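Local coordinates for protein putative isohexenylglutaconyl-CoA hydratase (Pseudomonas aeruginosa, PDB 4ZU2) that probably hydrates isohexenylglutaconyl-CoA, as a crotonase-family enzyme upregulated in cells grown on citronellate, at residues A[108-113]-A[191-196]. Numbering follows the deposited sequence.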
loop_
_atom_site.group_PDB
_atom_site.type_symbol
_atom_site.label_atom_id
_atom_site.label_comp_id
_atom_site.label_asym_id
_atom_site.label_seq_id
_atom_site.Cartn_x
_atom_site.Cartn_y
_atom_site.Cartn_z
ATOM N N LEU A 108 7.422 9.364 18.989
ATOM C CA LEU A 108 7.981 8.399 19.919
ATOM C C LEU A 108 6.842 7.817 20.763
ATOM O O LEU A 108 6.317 8.466 21.685
ATOM C CB LEU A 108 9.061 9.095 20.766
ATOM C CG LEU A 108 10.162 8.232 21.403
ATOM C CD1 LEU A 108 10.791 7.327 20.376
ATOM C CD2 LEU A 108 11.221 9.099 21.998
ATOM N N VAL A 109 6.402 6.612 20.412
ATOM C CA VAL A 109 5.183 6.063 20.999
ATOM C C VAL A 109 5.498 4.967 22.054
ATOM O O VAL A 109 6.188 4.000 21.789
ATOM C CB VAL A 109 4.183 5.573 19.896
ATOM C CG1 VAL A 109 3.878 6.704 18.877
ATOM C CG2 VAL A 109 4.706 4.383 19.179
ATOM N N GLU A 110 4.991 5.166 23.263
ATOM C CA GLU A 110 5.209 4.251 24.370
ATOM C C GLU A 110 3.865 3.971 24.968
ATOM O O GLU A 110 3.000 4.820 24.913
ATOM C CB GLU A 110 6.073 4.906 25.426
ATOM C CG GLU A 110 7.388 5.375 24.915
ATOM C CD GLU A 110 8.131 6.146 25.963
ATOM O OE1 GLU A 110 8.831 5.494 26.792
ATOM O OE2 GLU A 110 7.970 7.400 25.970
ATOM N N GLY A 111 3.714 2.782 25.547
ATOM C CA GLY A 111 2.528 2.398 26.301
ATOM C C GLY A 111 1.279 2.455 25.447
ATOM O O GLY A 111 1.251 1.883 24.366
ATOM N N ALA A 112 0.272 3.192 25.906
ATOM C CA ALA A 112 -1.007 3.236 25.190
ATOM C C ALA A 112 -0.978 4.150 23.957
ATOM O O ALA A 112 -0.670 5.355 24.044
ATOM C CB ALA A 112 -2.129 3.656 26.147
ATOM N N VAL A 113 -1.293 3.545 22.821
ATOM C CA VAL A 113 -1.407 4.239 21.525
ATOM C C VAL A 113 -2.767 3.849 20.922
ATOM O O VAL A 113 -2.867 2.956 20.085
ATOM C CB VAL A 113 -0.280 3.813 20.584
ATOM C CG1 VAL A 113 -0.233 4.704 19.360
ATOM C CG2 VAL A 113 1.058 3.806 21.300
ATOM N N ASP A 191 16.839 3.621 26.290
ATOM C CA ASP A 191 18.102 4.140 25.789
ATOM C C ASP A 191 18.151 3.884 24.288
ATOM O O ASP A 191 18.697 4.680 23.531
ATOM C CB ASP A 191 19.291 3.467 26.472
ATOM C CG ASP A 191 19.283 3.647 27.972
ATOM O OD1 ASP A 191 18.720 4.660 28.461
ATOM O OD2 ASP A 191 19.856 2.761 28.652
ATOM N N ALA A 192 17.576 2.752 23.885
ATOM C CA ALA A 192 17.510 2.347 22.492
ATOM C C ALA A 192 16.494 3.237 21.774
ATOM O O ALA A 192 16.680 3.621 20.636
ATOM C CB ALA A 192 17.082 0.891 22.404
ATOM N N LEU A 193 15.399 3.541 22.460
ATOM C CA LEU A 193 14.340 4.329 21.870
ATOM C C LEU A 193 14.904 5.690 21.589
ATOM O O LEU A 193 14.627 6.275 20.546
ATOM C CB LEU A 193 13.150 4.430 22.823
ATOM C CG LEU A 193 11.745 4.349 22.201
ATOM C CD1 LEU A 193 11.452 3.000 21.578
ATOM C CD2 LEU A 193 10.682 4.700 23.234
ATOM N N GLU A 194 15.719 6.171 22.526
ATOM C CA GLU A 194 16.274 7.521 22.472
ATOM C C GLU A 194 17.418 7.639 21.485
ATOM O O GLU A 194 17.717 8.734 21.016
ATOM C CB GLU A 194 16.820 7.939 23.836
ATOM C CG GLU A 194 15.792 8.370 24.841
ATOM C CD GLU A 194 15.044 9.598 24.425
ATOM O OE1 GLU A 194 15.687 10.622 24.123
ATOM O OE2 GLU A 194 13.801 9.534 24.398
ATOM N N GLN A 195 18.119 6.536 21.251
ATOM C CA GLN A 195 19.279 6.576 20.386
ATOM C C GLN A 195 18.734 6.639 19.005
ATOM O O GLN A 195 19.160 7.464 18.226
ATOM C CB GLN A 195 20.253 5.389 20.570
ATOM C CG GLN A 195 19.779 3.979 20.189
ATOM C CD GLN A 195 20.013 3.550 18.705
ATOM O OE1 GLN A 195 20.910 4.053 18.026
ATOM N NE2 GLN A 195 19.209 2.590 18.224
ATOM N N ARG A 196 17.738 5.808 18.732
ATOM C CA ARG A 196 17.050 5.844 17.448
ATOM C C ARG A 196 16.533 7.232 17.141
ATOM O O ARG A 196 16.593 7.674 16.004
ATOM C CB ARG A 196 15.896 4.862 17.397
ATOM C CG ARG A 196 15.196 4.870 16.052
ATOM C CD ARG A 196 16.107 4.292 14.983
ATOM N NE ARG A 196 16.377 2.887 15.250
ATOM C CZ ARG A 196 17.222 2.126 14.551
ATOM N NH1 ARG A 196 17.908 2.628 13.515
ATOM N NH2 ARG A 196 17.369 0.844 14.874
#
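The carboxylate of Glu194 meets Leu108 through one oxygen, OE2 lying 3.6 Å from CD2, while that of Glu110 brings OE1 to 4.1 Å from CD2 of Leu193. A third flat group, the Arg196 guanidinium, which its chain carries clear of the 108-113 segment, has Gln195 NE2 over one face, displaced toward the rim. In this crotonase fold the contact joins the end of strand 104-109, in the interior of the six-stranded mixed sheet, to helix 190-205, which follows strand 185-187, at one edge of the sheet within this chain. The leucines form its apolar centre: Leu108 CD1 sits 3.6 Å from Leu193 CG. Both also touch Ile128 of the intervening strand 126-130, so helix and strand share one buried apolar patch. Leu108 reaches the helix with CG anti to its backbone N (chi1 -156°), its two methyls dividing between Leu193 and Glu194. The Glu194 chain bends at chi2 (-63°) and crosses Leu108 at about a right angle. Glu110 OE2 and Glu194 OE2 stay 6.4 Å apart, like charges that may repel mildly. Leu193 CD2 touches both residues, 3.9 Å from Leu108 CD1 and 3.8 Å from Glu110 CG.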